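Local coordinates for brain-specific angiogenesis inhibitor 1-associated protein 2-like protein 2 (Mus musculus, PDB 3OK8) that binds phosphoinositides through its I-BAR domain and induces the formation of planar or gently curved membrane structures, at residues E125-Y128 and R129-A133; K157-V160 and N161-H164. All coordinates share one frame; numbering follows the deposited sequence.

Interaction 1: residues E125-Y128 and R129-A133; sequences EIEY and RHRAA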
ATOM      1  N   GLU A 125      37.912  -3.668 -28.359  1.00 45.89           N
ATOM      2  CA  GLU A 125      38.411  -4.887 -28.979  1.00 51.82           C
ATOM      3  C   GLU A 125      39.254  -4.590 -30.225  1.00 49.95           C
ATOM      4  O   GLU A 125      40.369  -5.093 -30.367  1.00 47.20           O
ATOM      5  CB  GLU A 125      37.271  -5.833 -29.325  1.00 55.32           C
ATOM      6  CG  GLU A 125      37.733  -7.269 -29.451  1.00 69.00           C
ATOM      7  CD  GLU A 125      36.646  -8.192 -29.949  1.00 77.42           C
ATOM      8  OE1 GLU A 125      35.459  -7.962 -29.616  1.00 75.40           O
ATOM      9  OE2 GLU A 125      36.986  -9.150 -30.673  1.00 77.65           O
ATOM     10  N   ILE A 126      38.715  -3.763 -31.115  1.00 41.20           N
ATOM     11  CA  ILE A 126      39.370  -3.443 -32.372  1.00 46.15           C
ATOM     12  C   ILE A 126      40.714  -2.750 -32.171  1.00 52.81           C
ATOM     13  O   ILE A 126      41.646  -2.994 -32.922  1.00 60.20           O
ATOM     14  CB  ILE A 126      38.473  -2.582 -33.279  1.00 49.23           C
ATOM     15  CG1 ILE A 126      39.015  -2.572 -34.710  1.00 61.38           C
ATOM     16  CG2 ILE A 126      38.363  -1.169 -32.742  1.00 51.63           C
ATOM     17  CD1 ILE A 126      38.164  -1.776 -35.683  1.00 65.27           C
ATOM     18  N   GLU A 127      40.825  -1.890 -31.164  1.00 48.29           N
ATOM     19  CA  GLU A 127      42.095  -1.217 -30.927  1.00 47.77           C
ATOM     20  C   GLU A 127      43.108  -2.183 -30.348  1.00 46.73           C
ATOM     21  O   GLU A 127      44.293  -2.085 -30.640  1.00 40.15           O
ATOM     22  CB  GLU A 127      41.958  -0.002 -30.008  1.00 44.32           C
ATOM     23  CG  GLU A 127      43.300   0.685 -29.769  1.00 49.08           C
ATOM     24  CD  GLU A 127      43.208   2.037 -29.073  1.00 53.92           C
ATOM     25  OE1 GLU A 127      44.279   2.632 -28.833  1.00 52.22           O
ATOM     26  OE2 GLU A 127      42.088   2.507 -28.763  1.00 48.37           O
ATOM     27  N   TYR A 128      42.637  -3.118 -29.529  1.00 41.72           N
ATOM     28  CA  TYR A 128      43.506  -4.130 -28.947  1.00 46.75           C
ATOM     29  C   TYR A 128      44.098  -5.017 -30.041  1.00 56.32           C
ATOM     30  O   TYR A 128      45.297  -5.283 -30.063  1.00 58.27           O
ATOM     31  CB  TYR A 128      42.735  -4.973 -27.933  1.00 40.95           C
ATOM     32  CG  TYR A 128      43.559  -6.037 -27.244  1.00 48.62           C
ATOM     33  CD1 TYR A 128      43.784  -7.268 -27.848  1.00 57.03           C
ATOM     34  CD2 TYR A 128      44.098  -5.817 -25.986  1.00 51.29           C
ATOM     35  CE1 TYR A 128      44.528  -8.244 -27.223  1.00 58.80           C
ATOM     36  CE2 TYR A 128      44.839  -6.787 -25.351  1.00 47.08           C
ATOM     37  CZ  TYR A 128      45.051  -7.997 -25.976  1.00 51.32           C
ATOM     38  OH  TYR A 128      45.785  -8.967 -25.349  1.00 42.08           O
ATOM     39  N   ARG A 129      43.246  -5.468 -30.954  1.00 63.11           N
ATOM     40  CA  ARG A 129      43.688  -6.290 -32.070  1.00 65.26           C
ATOM     41  C   ARG A 129      44.782  -5.611 -32.917  1.00 59.54           C
ATOM     42  O   ARG A 129      45.742  -6.259 -33.326  1.00 59.58           O
ATOM     43  CB  ARG A 129      42.491  -6.706 -32.940  1.00 69.25           C
ATOM     44  CG  ARG A 129      42.006  -8.159 -32.755  1.00 82.36           C
ATOM     45  CD  ARG A 129      41.072  -8.369 -31.547  1.00 92.24           C
ATOM     46  NE  ARG A 129      41.715  -9.095 -30.448  1.00 96.42           N
ATOM     47  CZ  ARG A 129      41.515 -10.384 -30.171  1.00 95.37           C
ATOM     48  NH1 ARG A 129      42.151 -10.951 -29.149  1.00 91.34           N
ATOM     49  NH2 ARG A 129      40.681 -11.105 -30.911  1.00 95.85           N
ATOM     50  N   HIS A 130      44.642  -4.314 -33.172  1.00 53.32           N
ATOM     51  CA  HIS A 130      45.606  -3.584 -33.998  1.00 51.76           C
ATOM     52  C   HIS A 130      46.974  -3.455 -33.335  1.00 53.07           C
ATOM     53  O   HIS A 130      48.000  -3.807 -33.925  1.00 54.59           O
ATOM     54  CB  HIS A 130      45.071  -2.196 -34.345  1.00 54.98           C
ATOM     55  CG  HIS A 130      43.978  -2.211 -35.364  1.00 69.33           C
ATOM     56  ND1 HIS A 130      43.256  -3.347 -35.661  1.00 71.55           N
ATOM     57  CD2 HIS A 130      43.462  -1.225 -36.135  1.00 75.54           C
ATOM     58  CE1 HIS A 130      42.353  -3.064 -36.583  1.00 71.21           C
ATOM     59  NE2 HIS A 130      42.455  -1.782 -36.886  1.00 73.85           N
ATOM     60  N   ARG A 131      46.974  -2.925 -32.114  1.00 51.45           N
ATOM     61  CA  ARG A 131      48.179  -2.783 -31.315  1.00 53.73           C
ATOM     62  C   ARG A 131      48.874  -4.125 -31.192  1.00 54.88           C
ATOM     63  O   ARG A 131      50.101  -4.226 -31.329  1.00 54.28           O
ATOM     64  CB  ARG A 131      47.827  -2.259 -29.921  1.00 54.02           C
ATOM     65  CG  ARG A 131      47.317  -0.837 -29.912  1.00 48.20           C
ATOM     66  CD  ARG A 131      47.067  -0.326 -28.502  1.00 44.09           C
ATOM     67  NE  ARG A 131      46.695   1.085 -28.524  1.00 42.30           N
ATOM     68  CZ  ARG A 131      47.564   2.087 -28.429  1.00 58.80           C
ATOM     69  NH1 ARG A 131      48.861   1.839 -28.289  1.00 57.44           N
ATOM     70  NH2 ARG A 131      47.136   3.339 -28.469  1.00 64.00           N
ATOM     71  N   ALA A 132      48.073  -5.154 -30.928  1.00 49.01           N
ATOM     72  CA  ALA A 132      48.574  -6.512 -30.802  1.00 45.34           C
ATOM     73  C   ALA A 132      49.278  -6.924 -32.088  1.00 58.94           C
ATOM     74  O   ALA A 132      50.382  -7.461 -32.057  1.00 63.24           O
ATOM     75  CB  ALA A 132      47.438  -7.464 -30.486  1.00 40.94           C
ATOM     76  N   ALA A 133      48.636  -6.646 -33.215  1.00 61.24           N
ATOM     77  CA  ALA A 133      49.166  -7.016 -34.518  1.00 55.70           C
ATOM     78  C   ALA A 133      50.398  -6.197 -34.886  1.00 63.13           C
ATOM     79  O   ALA A 133      51.446  -6.754 -35.219  1.00 64.82           O
ATOM     80  CB  ALA A 133      48.097  -6.866 -35.580  1.00 47.52           C
TER
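Four i to i+4 backbone bonds join residues 125-128 to 129-132 in one helix, from Arg-129 N to Glu-125 O (3.0 Å) through to Ala-132 N to Tyr-128 O (2.9 Å). Glu-127 and Arg-131 run side by side and form a salt bridge. A single oxygen, Glu-127 OE1, takes both bonds of the side-on grip, 2.9 Å from Arg-131 NE and 3.0 Å from Arg-131 NH2; it lies in the guanidinium plane, and the carboxylate is turned only 28° from it. Glu-127 gets there on an extended chain, CG anti to the backbone N (chi1 180°). Arg-129 bends at chi2 and chi3, bringing its guanidinium edge to Tyr-128 CD1, 3.8 Å from Arg-129 NE. The Glu-125 carboxylate stands out of that guanidinium plane, its OE2 4.2 Å from Arg-129 NH2, an attraction of charge alone. One face of the His-130 ring lies over Ile-126 O. Tyr-128 is buried: its ring meets that of Tyr-11, and its side chain also touches Met-167 and Val-171 of helix 153-217. The charged pairs flank it, Glu-127/Arg-131 beside helix 153-217 and Glu-125/Arg-129 beside helix 5-66, as in an amphipathic helix of the I-BAR three-helix bundle.

Interaction 2: residues K157-V160 and N161-H164; sequences KESV and NRLH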
ATOM      1  N   LYS A 157      64.579  -1.875 -31.871  1.00 65.61           N
ATOM      2  CA  LYS A 157      64.399  -2.388 -30.519  1.00 59.42           C
ATOM      3  C   LYS A 157      63.641  -1.383 -29.668  1.00 66.41           C
ATOM      4  O   LYS A 157      62.889  -1.763 -28.773  1.00 71.12           O
ATOM      5  CB  LYS A 157      65.730  -2.718 -29.851  1.00 53.37           C
ATOM      6  CG  LYS A 157      65.580  -3.708 -28.705  1.00 55.87           C
ATOM      7  CD  LYS A 157      66.780  -3.726 -27.775  1.00 63.33           C
ATOM      8  CE  LYS A 157      66.652  -2.679 -26.685  1.00 73.23           C
ATOM      9  NZ  LYS A 157      67.536  -2.967 -25.522  1.00 77.17           N
ATOM     10  N   GLU A 158      63.852  -0.100 -29.941  1.00 68.20           N
ATOM     11  CA  GLU A 158      63.166   0.972 -29.226  0.50 66.47           C
ATOM     12  C   GLU A 158      61.758   1.210 -29.773  1.00 62.09           C
ATOM     13  O   GLU A 158      60.851   1.579 -29.036  1.00 71.35           O
ATOM     14  CB  GLU A 158      63.999   2.258 -29.266  0.50 66.96           C
ATOM     15  CG  GLU A 158      63.201   3.535 -29.487  0.50 64.26           C
ATOM     16  CD  GLU A 158      63.100   3.908 -30.953  0.50 58.67           C
ATOM     17  OE1 GLU A 158      62.236   4.740 -31.302  0.50 47.08           O
ATOM     18  OE2 GLU A 158      63.890   3.371 -31.759  0.50 60.31           O
ATOM     19  N   SER A 159      61.592   1.002 -31.074  1.00 60.71           N
ATOM     20  CA  SER A 159      60.294   1.126 -31.730  1.00 61.76           C
ATOM     21  C   SER A 159      59.337   0.053 -31.196  1.00 63.36           C
ATOM     22  O   SER A 159      58.126   0.275 -31.058  1.00 54.50           O
ATOM     23  CB  SER A 159      60.465   1.003 -33.251  1.00 60.75           C
ATOM     24  OG  SER A 159      59.226   1.028 -33.936  1.00 70.83           O
ATOM     25  N   VAL A 160      59.897  -1.111 -30.883  1.00 63.92           N
ATOM     26  CA  VAL A 160      59.134  -2.214 -30.316  1.00 63.02           C
ATOM     27  C   VAL A 160      58.862  -1.988 -28.831  1.00 63.17           C
ATOM     28  O   VAL A 160      57.760  -2.240 -28.349  1.00 61.15           O
ATOM     29  CB  VAL A 160      59.862  -3.559 -30.511  1.00 58.96           C
ATOM     30  CG1 VAL A 160      59.365  -4.594 -29.516  1.00 57.10           C
ATOM     31  CG2 VAL A 160      59.676  -4.054 -31.934  1.00 61.75           C
ATOM     32  N   ASN A 161      59.864  -1.504 -28.107  1.00 61.15           N
ATOM     33  CA  ASN A 161      59.720  -1.321 -26.668  1.00 61.17           C
ATOM     34  C   ASN A 161      58.716  -0.233 -26.290  1.00 58.77           C
ATOM     35  O   ASN A 161      57.990  -0.388 -25.318  1.00 59.62           O
ATOM     36  CB  ASN A 161      61.078  -1.089 -25.992  1.00 70.71           C
ATOM     37  CG  ASN A 161      61.842  -2.391 -25.748  1.00 70.52           C
ATOM     38  OD1 ASN A 161      61.344  -3.481 -26.034  1.00 72.10           O
ATOM     39  ND2 ASN A 161      63.055  -2.278 -25.212  1.00 67.84           N
ATOM     40  N   ARG A 162      58.663   0.853 -27.059  1.00 60.69           N
ATOM     41  CA  ARG A 162      57.674   1.904 -26.810  1.00 60.35           C
ATOM     42  C   ARG A 162      56.278   1.428 -27.203  1.00 57.21           C
ATOM     43  O   ARG A 162      55.287   1.775 -26.559  1.00 52.14           O
ATOM     44  CB  ARG A 162      58.017   3.194 -27.561  1.00 56.98           C
ATOM     45  CG  ARG A 162      57.524   3.221 -28.995  1.00 69.15           C
ATOM     46  CD  ARG A 162      58.134   4.369 -29.787  1.00 80.55           C
ATOM     47  NE  ARG A 162      58.292   4.028 -31.201  1.00 87.06           N
ATOM     48  CZ  ARG A 162      57.306   4.073 -32.093  1.00 90.45           C
ATOM     49  NH1 ARG A 162      57.536   3.743 -33.358  1.00 87.97           N
ATOM     50  NH2 ARG A 162      56.087   4.442 -31.716  1.00 92.51           N
ATOM     51  N   LEU A 163      56.213   0.628 -28.264  1.00 47.44           N
ATOM     52  CA  LEU A 163      54.955   0.076 -28.753  1.00 48.52           C
ATOM     53  C   LEU A 163      54.300  -0.817 -27.694  1.00 46.15           C
ATOM     54  O   LEU A 163      53.078  -0.846 -27.550  1.00 37.29           O
ATOM     55  CB  LEU A 163      55.209  -0.714 -30.033  1.00 46.05           C
ATOM     56  CG  LEU A 163      54.173  -0.656 -31.151  1.00 54.99           C
ATOM     57  CD1 LEU A 163      53.728   0.774 -31.402  1.00 51.60           C
ATOM     58  CD2 LEU A 163      54.776  -1.255 -32.412  1.00 60.03           C
ATOM     59  N   HIS A 164      55.131  -1.537 -26.949  1.00 35.36           N
ATOM     60  CA  HIS A 164      54.683  -2.390 -25.861  1.00 47.30           C
ATOM     61  C   HIS A 164      54.330  -1.585 -24.619  1.00 55.68           C
ATOM     62  O   HIS A 164      53.455  -1.984 -23.848  1.00 59.33           O
ATOM     63  CB  HIS A 164      55.767  -3.397 -25.508  1.00 43.25           C
ATOM     64  CG  HIS A 164      55.424  -4.273 -24.344  1.00 55.11           C
ATOM     65  ND1 HIS A 164      55.939  -4.068 -23.084  1.00 59.29           N
ATOM     66  CD2 HIS A 164      54.623  -5.361 -24.253  1.00 57.90           C
ATOM     67  CE1 HIS A 164      55.470  -4.994 -22.263  1.00 57.21           C
ATOM     68  NE2 HIS A 164      54.672  -5.791 -22.949  1.00 56.65           N
TER
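Lys-157 meets Asn-161 one turn further along the helix. Its aliphatic chain, bent at chi3, crosses the amide at an angle, with Lys-157 CE 3.9 Å from Asn-161 ND2. Its carbonyl oxygen accepts a backbone bond from Asn-161 N at 3.1 Å. Asn-161 CG also packs against that oxygen, because the amide leans back beside its own backbone N (chi1 -81°).

Glu-158 O accepts a backbone bond from Arg-162 N at 3.0 Å. The two side chains carry opposite charges. Glu-158 is modelled in two conformers, and in one of them OE1 is 4.0 Å from Arg-162 NE, beyond a salt bridge.

At Ser-159 the arginine comes closer. Arg-162 CG sits between the backbone N and the carbonyl carbon (chi1 85°), turning the chain back along the preceding turn. This places one face of the guanidinium over Ser-159 O and brings Arg-162 NH1 within 3.2 Å of Ser-159 OG. Ser-159 O also receives a weak backbone bond from Leu-163 N and touches Leu-163 CB.

Val-160 is the buried member of the first segment, and its side chain packs on Cys-138 of helix 71-147. Its carbonyl is bonded to His-164 N at 3.1 Å, while Leu-163 reaches Leu-135 and Cys-138 on the same neighbouring helix.

Backbone bonding, weak at Leu-163, holds this turn, with polar side chains adding looser contacts outside. The approach of Glu-158 and Arg-162 is doubtful because the glutamate has two conformers, and at most a weak, undirected attraction is implied, without the directional hold of a paired carboxylate and guanidinium.

Interactions 1 and 2 lie on consecutive antiparallel helices, 71-147 and 153-217, towards the same end of the elongated I-BAR domain. Their centres are 16 Å apart, and their nearest atoms approach to about 5 Å without touching. Residues of each interaction touch the other helix beyond the other interaction's own segments: Arg-131 meets Gln-166, just beyond 161-164, whereas His-164 meets Leu-135, just beyond 129-133. The two turns are thus staggered along the helix pair. The second chain of the dimer touches neither, so both are contacts within one subunit, at its surface.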